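PDB 6A4D: oligoribonuclease from Colwellia psychrerythraea, which probably removes nucleotides from very short RNA fragments as an exonuclease of the ribonuclease H clan. Local coordinates for residues Asn10-Asp15 with Glu127-Tyr132; Gln45-Ala50 with Leu93-Glu98; Glu25-Glu30 with Asp55-Asn60. The protein carries 1 engineered substitution. All coordinates share one frame; numbering follows the deposited sequence.

Interaction 1 of 3, residues Asn10-Asp15 with Glu127-Tyr132; sequences NLIWLD and EDHFHY. With 9RC (5'-O-[(S)-hydroxy(4-nitrophenoxy)phosphoryl]thymidine), chain F.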
loop_
_atom_site.group_PDB
_atom_site.type_symbol
_atom_site.label_atom_id
_atom_site.label_comp_id
_atom_site.label_asym_id
_atom_site.label_seq_id
_atom_site.Cartn_x
_atom_site.Cartn_y
_atom_site.Cartn_z
ATOM N N ASN A 10 -1.915 -2.138 -19.255
ATOM C CA ASN A 10 -2.026 -0.729 -18.901
ATOM C C ASN A 10 -2.092 -0.461 -17.349
ATOM O O ASN A 10 -2.634 -1.208 -16.587
ATOM C CB ASN A 10 -3.194 -0.104 -19.614
ATOM C CG ASN A 10 -3.032 -0.105 -21.131
ATOM O OD1 ASN A 10 -1.900 -0.195 -21.679
ATOM N ND2 ASN A 10 -4.155 0.012 -21.823
ATOM N N LEU A 11 -1.502 0.633 -16.937
ATOM C CA LEU A 11 -1.500 1.026 -15.565
ATOM C C LEU A 11 -2.426 2.222 -15.309
ATOM O O LEU A 11 -2.369 3.216 -16.029
ATOM C CB LEU A 11 -0.063 1.327 -15.164
ATOM C CG LEU A 11 0.854 0.134 -15.270
ATOM C CD1 LEU A 11 2.279 0.671 -15.169
ATOM C CD2 LEU A 11 0.506 -0.899 -14.190
ATOM N N ILE A 12 -3.194 2.143 -14.220
ATOM C CA ILE A 12 -4.019 3.287 -13.681
ATOM C C ILE A 12 -3.321 4.026 -12.540
ATOM O O ILE A 12 -3.093 3.459 -11.420
ATOM C CB ILE A 12 -5.365 2.784 -13.160
ATOM C CG1 ILE A 12 -6.091 1.975 -14.258
ATOM C CG2 ILE A 12 -6.210 3.982 -12.735
ATOM C CD1 ILE A 12 -7.493 1.485 -13.883
ATOM N N TRP A 13 -2.948 5.271 -12.825
ATOM C CA TRP A 13 -2.311 6.146 -11.887
ATOM C C TRP A 13 -3.319 7.135 -11.318
ATOM O O TRP A 13 -4.091 7.707 -12.050
ATOM C CB TRP A 13 -1.225 6.954 -12.555
ATOM C CG TRP A 13 -0.163 6.090 -13.061
ATOM C CD1 TRP A 13 -0.189 5.320 -14.170
ATOM C CD2 TRP A 13 1.075 5.899 -12.465
ATOM N NE1 TRP A 13 0.984 4.655 -14.310
ATOM C CE2 TRP A 13 1.798 5.006 -13.285
ATOM C CE3 TRP A 13 1.697 6.434 -11.331
ATOM C CZ2 TRP A 13 3.058 4.569 -12.971
ATOM C CZ3 TRP A 13 3.001 6.008 -11.042
ATOM C CH2 TRP A 13 3.648 5.084 -11.853
ATOM N N LEU A 14 -3.302 7.359 -10.015
ATOM C CA LEU A 14 -4.127 8.413 -9.487
ATOM C C LEU A 14 -3.563 9.153 -8.324
ATOM O O LEU A 14 -2.612 8.731 -7.652
ATOM C CB LEU A 14 -5.502 7.881 -9.183
ATOM C CG LEU A 14 -5.671 6.703 -8.267
ATOM C CD1 LEU A 14 -5.673 7.195 -6.853
ATOM C CD2 LEU A 14 -7.011 6.030 -8.548
ATOM N N ASP A 15 -4.157 10.299 -8.075
ATOM C CA ASP A 15 -3.807 11.047 -6.897
ATOM C C ASP A 15 -5.060 11.709 -6.394
ATOM O O ASP A 15 -5.920 12.059 -7.183
ATOM C CB ASP A 15 -2.708 12.057 -7.209
ATOM C CG ASP A 15 -2.313 12.911 -5.987
ATOM O OD1 ASP A 15 -1.928 12.311 -4.950
ATOM O OD2 ASP A 15 -2.407 14.170 -6.084
ATOM N N GLU A 127 -13.136 1.455 -6.808
ATOM C CA GLU A 127 -12.085 0.550 -6.305
ATOM C C GLU A 127 -12.161 -0.833 -6.959
ATOM O O GLU A 127 -11.113 -1.528 -7.129
ATOM C CB GLU A 127 -12.094 0.369 -4.773
ATOM C CG GLU A 127 -10.711 -0.033 -4.252
ATOM C CD GLU A 127 -10.711 -0.722 -2.911
ATOM O OE1 GLU A 127 -9.595 -1.146 -2.486
ATOM O OE2 GLU A 127 -11.803 -0.826 -2.277
ATOM N N ASP A 128 -13.380 -1.258 -7.313
ATOM C CA ASP A 128 -13.562 -2.620 -7.842
ATOM C C ASP A 128 -12.970 -2.786 -9.230
ATOM O O ASP A 128 -12.755 -3.901 -9.662
ATOM C CB ASP A 128 -15.019 -3.050 -7.842
ATOM C CG ASP A 128 -15.608 -3.167 -6.418
ATOM O OD1 ASP A 128 -14.862 -3.518 -5.459
ATOM O OD2 ASP A 128 -16.831 -2.944 -6.275
ATOM N N HIS A 129 -12.703 -1.702 -9.933
ATOM C CA HIS A 129 -12.080 -1.823 -11.227
ATOM C C HIS A 129 -10.577 -2.262 -11.170
ATOM O O HIS A 129 -10.038 -2.734 -12.149
ATOM C CB HIS A 129 -12.242 -0.567 -12.033
ATOM C CG HIS A 129 -11.953 -0.785 -13.481
ATOM N ND1 HIS A 129 -12.828 -1.447 -14.313
ATOM C CD2 HIS A 129 -10.842 -0.519 -14.224
ATOM C CE1 HIS A 129 -12.284 -1.539 -15.519
ATOM N NE2 HIS A 129 -11.080 -0.984 -15.491
ATOM N N PHE A 130 -9.942 -2.082 -10.016
ATOM C CA PHE A 130 -8.548 -2.295 -9.858
ATOM C C PHE A 130 -8.307 -3.707 -9.417
ATOM O O PHE A 130 -9.107 -4.300 -8.685
ATOM C CB PHE A 130 -7.953 -1.319 -8.804
ATOM C CG PHE A 130 -8.038 0.115 -9.195
ATOM C CD1 PHE A 130 -9.233 0.820 -9.054
ATOM C CD2 PHE A 130 -6.938 0.774 -9.688
ATOM C CE1 PHE A 130 -9.337 2.144 -9.427
ATOM C CE2 PHE A 130 -7.007 2.107 -10.035
ATOM C CZ PHE A 130 -8.205 2.810 -9.898
ATOM N N HIS A 131 -7.176 -4.233 -9.828
ATOM C CA HIS A 131 -6.557 -5.346 -9.113
ATOM C C HIS A 131 -6.352 -5.005 -7.646
ATOM O O HIS A 131 -6.184 -3.819 -7.285
ATOM C CB HIS A 131 -5.168 -5.577 -9.711
ATOM C CG HIS A 131 -4.583 -6.913 -9.417
ATOM N ND1 HIS A 131 -4.109 -7.269 -8.182
ATOM C CD2 HIS A 131 -4.308 -7.953 -10.235
ATOM C CE1 HIS A 131 -3.632 -8.501 -8.230
ATOM N NE2 HIS A 131 -3.720 -8.928 -9.471
ATOM N N TYR A 132 -6.278 -6.017 -6.793
ATOM C CA TYR A 132 -6.120 -5.770 -5.374
ATOM C C TYR A 132 -4.724 -5.198 -4.960
ATOM O O TYR A 132 -4.627 -4.603 -3.897
ATOM C CB TYR A 132 -6.493 -7.000 -4.488
ATOM C CG TYR A 132 -5.535 -8.138 -4.579
ATOM C CD1 TYR A 132 -4.404 -8.210 -3.766
ATOM C CD2 TYR A 132 -5.738 -9.142 -5.498
ATOM C CE1 TYR A 132 -3.515 -9.259 -3.882
ATOM C CE2 TYR A 132 -4.870 -10.192 -5.616
ATOM C CZ TYR A 132 -3.761 -10.239 -4.814
ATOM O OH TYR A 132 -2.904 -11.293 -4.977
HETATM O OAJ 9RC F . -6.373 -7.825 -0.228
HETATM C CAE 9RC F . -6.590 -8.823 -0.934
HETATM N NAI 9RC F . -7.690 -8.846 -1.803
HETATM C CAL 9RC F . -7.909 -9.961 -2.621
HETATM O OAS 9RC F . -8.889 -9.918 -3.367
HETATM C CAT 9RC F . -7.027 -11.070 -2.587
HETATM C CAU 9RC F . -7.251 -12.192 -3.423
HETATM C CAF 9RC F . -5.940 -11.040 -1.703
HETATM N NAB 9RC F . -5.761 -9.889 -0.862
HETATM C CAA 9RC F . -4.595 -9.761 0.060
HETATM O OAC 9RC F . -3.556 -10.033 -0.870
HETATM C CAD 9RC F . -4.520 -10.788 1.179
HETATM C CAH 9RC F . -3.213 -11.522 0.900
HETATM O OAK 9RC F . -2.335 -11.678 2.054
HETATM C CAG 9RC F . -2.528 -10.594 -0.107
HETATM C CAR 9RC F . -1.693 -11.410 -1.071
HETATM O OAQ 9RC F . -0.665 -10.545 -1.475
HETATM P PAP 9RC F . 0.003 -10.735 -2.922
HETATM O OAO 9RC F . 0.559 -9.353 -3.543
HETATM O OAN 9RC F . -0.975 -11.225 -3.913
HETATM O OAM 9RC F . 0.851 -11.902 -2.936
HETATM C CAV 9RC F . 1.820 -12.453 -2.233
HETATM C CAW 9RC F . 1.784 -12.751 -0.864
HETATM C CAY 9RC F . 2.932 -13.372 -0.342
HETATM C CBA 9RC F . 4.014 -13.711 -1.205
HETATM N NBB 9RC F . 5.129 -14.267 -0.759
HETATM O OBD 9RC F . 5.156 -14.779 0.882
HETATM O OBC 9RC F . 6.535 -14.208 -1.968
HETATM C CAZ 9RC F . 3.989 -13.426 -2.580
HETATM C CAX 9RC F . 2.877 -12.816 -3.080
#

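Interaction 2 of 3, residues Gln45-Ala50 with Leu93-Glu98; sequences QGPIFA and LAFVQE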
loop_
_atom_site.group_PDB
_atom_site.type_symbol
_atom_site.label_atom_id
_atom_site.label_comp_id
_atom_site.label_asym_id
_atom_site.label_seq_id
_atom_site.Cartn_x
_atom_site.Cartn_y
_atom_site.Cartn_z
ATOM N N GLN A 45 -5.258 11.217 -20.131
ATOM C CA GLN A 45 -5.347 12.013 -18.901
ATOM C C GLN A 45 -6.814 12.108 -18.578
ATOM O O GLN A 45 -7.621 12.325 -19.451
ATOM C CB GLN A 45 -4.773 13.394 -19.158
ATOM C CG GLN A 45 -3.507 13.701 -18.385
ATOM C CD GLN A 45 -2.604 14.698 -19.061
ATOM O OE1 GLN A 45 -1.924 14.348 -20.027
ATOM N NE2 GLN A 45 -2.540 15.937 -18.527
ATOM N N GLY A 46 -7.184 11.925 -17.332
ATOM C CA GLY A 46 -8.613 11.776 -16.989
ATOM C C GLY A 46 -9.254 13.091 -16.631
ATOM O O GLY A 46 -8.564 14.066 -16.289
ATOM N N PRO A 47 -10.589 13.136 -16.641
ATOM C CA PRO A 47 -11.231 14.376 -16.140
ATOM C C PRO A 47 -10.842 14.647 -14.680
ATOM O O PRO A 47 -10.936 13.734 -13.847
ATOM C CB PRO A 47 -12.708 14.057 -16.263
ATOM C CG PRO A 47 -12.816 12.574 -16.185
ATOM C CD PRO A 47 -11.573 12.050 -16.858
ATOM N N ILE A 48 -10.370 15.854 -14.394
ATOM C CA ILE A 48 -10.013 16.267 -13.039
ATOM C C ILE A 48 -11.277 16.767 -12.294
ATOM O O ILE A 48 -12.023 17.552 -12.857
ATOM C CB ILE A 48 -9.002 17.424 -13.068
ATOM C CG1 ILE A 48 -7.797 17.088 -13.963
ATOM C CG2 ILE A 48 -8.519 17.749 -11.665
ATOM C CD1 ILE A 48 -6.947 18.301 -14.313
ATOM N N PHE A 49 -11.538 16.314 -11.061
ATOM C CA PHE A 49 -12.681 16.854 -10.277
ATOM C C PHE A 49 -12.285 17.426 -8.948
ATOM O O PHE A 49 -11.716 16.707 -8.112
ATOM C CB PHE A 49 -13.720 15.799 -9.977
ATOM C CG PHE A 49 -14.299 15.174 -11.179
ATOM C CD1 PHE A 49 -15.304 15.805 -11.873
ATOM C CD2 PHE A 49 -13.811 13.958 -11.643
ATOM C CE1 PHE A 49 -15.848 15.216 -12.994
ATOM C CE2 PHE A 49 -14.350 13.366 -12.752
ATOM C CZ PHE A 49 -15.371 13.994 -13.434
ATOM N N ALA A 50 -12.605 18.699 -8.722
ATOM C CA ALA A 50 -12.703 19.176 -7.335
ATOM C C ALA A 50 -14.123 18.826 -6.884
ATOM O O ALA A 50 -15.123 19.136 -7.588
ATOM C CB ALA A 50 -12.410 20.657 -7.197
ATOM N N LEU A 93 -14.984 5.813 -13.125
ATOM C CA LEU A 93 -15.152 4.412 -13.451
ATOM C C LEU A 93 -15.287 4.200 -14.949
ATOM O O LEU A 93 -14.600 3.363 -15.520
ATOM C CB LEU A 93 -16.352 3.815 -12.752
ATOM C CG LEU A 93 -16.531 2.315 -12.966
ATOM C CD1 LEU A 93 -15.241 1.511 -12.730
ATOM C CD2 LEU A 93 -17.679 1.779 -12.108
ATOM N N ALA A 94 -16.142 4.996 -15.584
ATOM C CA ALA A 94 -16.334 4.930 -17.049
ATOM C C ALA A 94 -15.036 5.185 -17.789
ATOM O O ALA A 94 -14.742 4.503 -18.748
ATOM C CB ALA A 94 -17.373 5.937 -17.493
ATOM N N PHE A 95 -14.267 6.166 -17.343
ATOM C CA PHE A 95 -12.956 6.440 -17.917
ATOM C C PHE A 95 -11.968 5.276 -17.847
ATOM O O PHE A 95 -11.364 4.929 -18.858
ATOM C CB PHE A 95 -12.338 7.639 -17.254
ATOM C CG PHE A 95 -10.968 7.954 -17.733
ATOM C CD1 PHE A 95 -10.772 8.484 -19.006
ATOM C CD2 PHE A 95 -9.851 7.750 -16.909
ATOM C CE1 PHE A 95 -9.504 8.813 -19.454
ATOM C CE2 PHE A 95 -8.561 8.065 -17.352
ATOM C CZ PHE A 95 -8.389 8.612 -18.616
ATOM N N VAL A 96 -11.818 4.654 -16.673
ATOM C CA VAL A 96 -10.845 3.597 -16.574
ATOM C C VAL A 96 -11.346 2.360 -17.299
ATOM O O VAL A 96 -10.531 1.558 -17.738
ATOM C CB VAL A 96 -10.433 3.248 -15.122
ATOM C CG1 VAL A 96 -9.634 4.406 -14.551
ATOM C CG2 VAL A 96 -11.643 2.885 -14.242
ATOM N N GLN A 97 -12.668 2.178 -17.391
ATOM C CA GLN A 97 -13.208 0.992 -18.067
ATOM C C GLN A 97 -12.928 1.023 -19.565
ATOM O O GLN A 97 -12.851 -0.018 -20.195
ATOM C CB GLN A 97 -14.707 0.867 -17.873
ATOM C CG GLN A 97 -15.082 0.159 -16.640
ATOM C CD GLN A 97 -16.487 0.434 -16.292
ATOM O OE1 GLN A 97 -17.064 1.381 -16.791
ATOM N NE2 GLN A 97 -17.060 -0.401 -15.459
ATOM N N GLU A 98 -12.856 2.228 -20.088
ATOM C CA GLU A 98 -12.454 2.481 -21.439
ATOM C C GLU A 98 -11.020 2.061 -21.711
ATOM O O GLU A 98 -10.742 1.603 -22.786
ATOM C CB GLU A 98 -12.608 3.972 -21.765
ATOM C CG GLU A 98 -12.183 4.371 -23.183
ATOM C CD GLU A 98 -12.910 5.631 -23.696
ATOM O OE1 GLU A 98 -12.249 6.664 -23.971
ATOM O OE2 GLU A 98 -14.157 5.604 -23.823
#

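Interaction 3 of 3, residues Glu25-Glu30 with Asp55-Asn60; sequences EDVILE and DDVLDN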
loop_
_atom_site.group_PDB
_atom_site.type_symbol
_atom_site.label_atom_id
_atom_site.label_comp_id
_atom_site.label_asym_id
_atom_site.label_seq_id
_atom_site.Cartn_x
_atom_site.Cartn_y
_atom_site.Cartn_z
ATOM N N GLU A 25 -12.798 10.284 9.666
ATOM C CA GLU A 25 -13.361 11.647 9.746
ATOM C C GLU A 25 -13.265 12.454 8.473
ATOM O O GLU A 25 -14.093 13.326 8.272
ATOM C CB GLU A 25 -12.601 12.491 10.794
ATOM C CG GLU A 25 -12.164 11.781 12.067
ATOM C CD GLU A 25 -13.327 11.199 12.854
ATOM O OE1 GLU A 25 -14.495 11.361 12.440
ATOM O OE2 GLU A 25 -13.070 10.584 13.912
ATOM N N ASP A 26 -12.213 12.241 7.677
ATOM C CA ASP A 26 -11.917 13.051 6.478
ATOM C C ASP A 26 -12.516 12.531 5.190
ATOM O O ASP A 26 -12.762 11.370 5.043
ATOM C CB ASP A 26 -10.382 13.174 6.303
ATOM C CG ASP A 26 -9.732 13.833 7.489
ATOM O OD1 ASP A 26 -10.358 14.791 8.012
ATOM O OD2 ASP A 26 -8.667 13.374 7.957
ATOM N N VAL A 27 -12.674 13.443 4.252
ATOM C CA VAL A 27 -13.391 13.263 2.997
ATOM C C VAL A 27 -12.501 13.704 1.845
ATOM O O VAL A 27 -11.476 14.356 2.052
ATOM C CB VAL A 27 -14.702 14.106 2.940
ATOM C CG1 VAL A 27 -15.673 13.613 3.967
ATOM C CG2 VAL A 27 -14.457 15.582 3.135
ATOM N N ILE A 28 -12.906 13.341 0.635
ATOM C CA ILE A 28 -12.097 13.582 -0.548
ATOM C C ILE A 28 -12.405 14.943 -1.152
ATOM O O ILE A 28 -13.594 15.275 -1.382
ATOM C CB ILE A 28 -12.368 12.512 -1.619
ATOM C CG1 ILE A 28 -12.030 11.146 -1.074
ATOM C CG2 ILE A 28 -11.593 12.834 -2.890
ATOM C CD1 ILE A 28 -12.525 10.067 -1.995
ATOM N N LEU A 29 -11.346 15.702 -1.454
ATOM C CA LEU A 29 -11.498 17.015 -2.126
ATOM C C LEU A 29 -11.252 17.031 -3.627
ATOM O O LEU A 29 -11.845 17.843 -4.342
ATOM C CB LEU A 29 -10.612 18.051 -1.438
ATOM C CG LEU A 29 -11.015 18.292 0.014
ATOM C CD1 LEU A 29 -10.081 19.305 0.623
ATOM C CD2 LEU A 29 -12.470 18.757 0.097
ATOM N N GLU A 30 -10.405 16.128 -4.112
ATOM C CA GLU A 30 -10.010 16.136 -5.521
ATOM C C GLU A 30 -9.594 14.754 -5.945
ATOM O O GLU A 30 -9.042 14.011 -5.136
ATOM C CB GLU A 30 -8.813 17.068 -5.730
ATOM C CG GLU A 30 -8.628 17.570 -7.154
ATOM C CD GLU A 30 -7.289 18.287 -7.366
ATOM O OE1 GLU A 30 -6.355 18.165 -6.547
ATOM O OE2 GLU A 30 -7.156 18.972 -8.391
ATOM N N ASP A 55 -19.130 24.996 3.033
ATOM C CA ASP A 55 -18.248 25.791 3.901
ATOM C C ASP A 55 -18.019 25.163 5.271
ATOM O O ASP A 55 -16.933 25.275 5.828
ATOM C CB ASP A 55 -18.794 27.208 4.072
ATOM C CG ASP A 55 -18.771 28.003 2.779
ATOM O OD1 ASP A 55 -18.077 27.588 1.826
ATOM O OD2 ASP A 55 -19.453 29.054 2.713
ATOM N N ASP A 56 -19.008 24.497 5.837
ATOM C CA ASP A 56 -18.744 23.792 7.092
ATOM C C ASP A 56 -17.485 22.967 6.917
ATOM O O ASP A 56 -16.560 23.043 7.728
ATOM C CB ASP A 56 -19.867 22.844 7.491
ATOM C CG ASP A 56 -19.443 21.904 8.614
ATOM O OD1 ASP A 56 -19.029 22.439 9.645
ATOM O OD2 ASP A 56 -19.484 20.655 8.476
ATOM N N VAL A 57 -17.456 22.187 5.834
ATOM C CA VAL A 57 -16.371 21.246 5.643
ATOM C C VAL A 57 -15.055 21.985 5.440
ATOM O O VAL A 57 -14.087 21.721 6.147
ATOM C CB VAL A 57 -16.650 20.264 4.480
ATOM C CG1 VAL A 57 -15.379 19.523 4.056
ATOM C CG2 VAL A 57 -17.709 19.280 4.922
ATOM N N LEU A 58 -15.034 22.915 4.500
ATOM C CA LEU A 58 -13.775 23.483 4.065
ATOM C C LEU A 58 -13.081 24.250 5.191
ATOM O O LEU A 58 -11.870 24.071 5.444
ATOM C CB LEU A 58 -13.990 24.352 2.833
ATOM C CG LEU A 58 -14.286 23.511 1.581
ATOM C CD1 LEU A 58 -14.655 24.452 0.436
ATOM C CD2 LEU A 58 -13.121 22.565 1.200
ATOM N N ASP A 59 -13.883 25.006 5.935
ATOM C CA ASP A 59 -13.376 25.869 7.005
ATOM C C ASP A 59 -12.910 25.150 8.283
ATOM O O ASP A 59 -12.214 25.782 9.068
ATOM C CB ASP A 59 -14.411 26.941 7.325
ATOM C CG ASP A 59 -14.869 27.690 6.083
ATOM O OD1 ASP A 59 -14.250 27.483 5.008
ATOM O OD2 ASP A 59 -15.860 28.463 6.152
ATOM N N ASN A 60 -13.241 23.861 8.462
ATOM C CA ASN A 60 -12.852 23.089 9.661
ATOM C C ASN A 60 -11.981 21.841 9.434
ATOM O O ASN A 60 -11.846 21.016 10.348
ATOM C CB ASN A 60 -14.118 22.693 10.414
ATOM C CG ASN A 60 -14.900 23.904 10.874
ATOM O OD1 ASN A 60 -15.985 24.191 10.373
ATOM N ND2 ASN A 60 -14.323 24.652 11.807
#

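Interaction 1 of 3, residues Asn10-Asp15 with Glu127-Tyr132
I12 and F130 carry the contact, the isoleucine lying slantwise against the outer end of the phenylalanine ring. The closest approach is I12 CG2 to F130 CE2, 3.4 Å. This methyl approaches the ring obliquely, and with CG2 anti to its backbone N, the other branch, CG1, is left to run out beside that nitrogen (chi1 -54°). I12 CD1 then continues to the imidazole edge, close to the ring plane, 3.9 Å from H129 CD2. The two side chains cross at about a right angle. L14, two residues further along the strand, adds a second slanting approach, with its CD2 3.7 Å from F130 CZ.

A type I turn from E127 to F130, closed by the bond from F130 N to E127 O, turns the chain so that H129 and F130 both reach the strand. H129 is anchored by a hydrogen bond from NE2 to the carbonyl oxygen of V100, which fixes the imidazole while its CD2 side meets I12. F126 meets the F130 ring edge-to-face, and M107 of the neighbouring strand also touches it.

Further along the loop, Y132 lies by the bound nucleotide: the thymine atom CAT of 9RC is 3.6 Å above the centre of the tyrosine ring, and H131 CE1 lies on the opposite side, offset toward the rim. S111 and S138 of the second subunit and R133 hydrogen-bond the same ligand.

The inward-facing residues of a central strand, covered by a loop leading into the last strand of a mixed five-stranded sheet, are characteristic of the ribonuclease H-like exonuclease fold.

Interaction 2 of 3, residues Gln45-Ala50 with Leu93-Glu98
F95 meets G46 by a CH-pi interaction: the CA of G46 stands 3.8 Å from the centroid of the F95 ring, 22° off the ring normal. The ring is brought there by CG lying anti to the backbone N (chi1 177°), which carries the ring out from the helix over G46. Because G46 has no side chain, the approach can be this close; a beta carbon in standard position would sit only 3.1 Å from F95 CE2.

P47 makes the apolar contact, its CD lying 4.2 Å from F95 CG over the same face as G46 CA. Here helix 85-99 packs against 42-50, an outermost strand of the ribonuclease H-like sheet within this chain, at the break in that strand around G46 to I48. I33 and I35 of the adjoining strand 28-36 also touch the phenylalanine, and its ring meets that of W99 with the planes inclined at about 50°. With an alanine in place of F95, G46 and P47 would probably be left without the aromatic face they rest on, opening a gap between strand and helix.

Q45 adds a further backbone contact, its carbonyl carbon C lying 3.8 Å from F95 CZ in an oblique approach.

Interaction 3 of 3, residues Glu25-Glu30 with Asp55-Asn60
V27 and V57 reach toward each other with their methyl ends, where strand 28-36 of the ribonuclease H-like sheet begins opposite the short helix 55-59. The contact between the segments is purely apolar and has two points. In the first, V27 CG2 and V57 CG1 meet tip to tip at 4.2 Å. V57 turns CG1 anti to its backbone N (chi1 165°), which sends this methyl out from the helix, while V27 offers the branch that lies between its own N and carbonyl carbon. The second point joins L29 and L58, whose extended chains pass at a slant. The beta carbon of L29 faces the helix; that of L58 does not, yet the end of its chain comes nearer to L29. C78 of helix 74-80 touches both leucines, and Q53 touches V27 and L29, so each of the two points has neighbours that complete its packing.

Backbone bonds shape each side. L29 and E30 both face E17 in a classic beta bulge, and E17 belongs to the ligand pocket, so the start of the strand, with L29, is bonded to a pocket residue. L29 itself has its side chain about 6 Å from a bound 9RC. On the other side, one helical turn is closed by D59 N to D55 O at 3.1 Å, and N60 N bonds to V57 O.

Salt bridges flank the contact. R79 of helix 74-80 forms salt bridges with both D55 and D59, one turn apart, and so links the two helices, and E30 pairs with R77. The nearest atoms between the two segments are the leucine methyls, L29 CD2 and L58 CD2, 4.0 Å apart.

Interactions 1 and 2 have centres 11 Å apart and join directly through helix 85-99: I12 CD1 lies 3.6 Å from V96 CB, and H129 CB 3.7 Å from L93 CD1. Interaction 3 is more distant, its centre 24 Å from that of interaction 1 and 22 Å from that of interaction 2, but it touches the latter where F49 O comes 3.3 Å from E30 CG on adjacent strands. All three reach the same sheet. Two of them relate differently to the bound nucleotides: interaction 3 adjoins the pocket that includes E17, whereas Y132 of interaction 1 lies against a ligand also held by the second subunit.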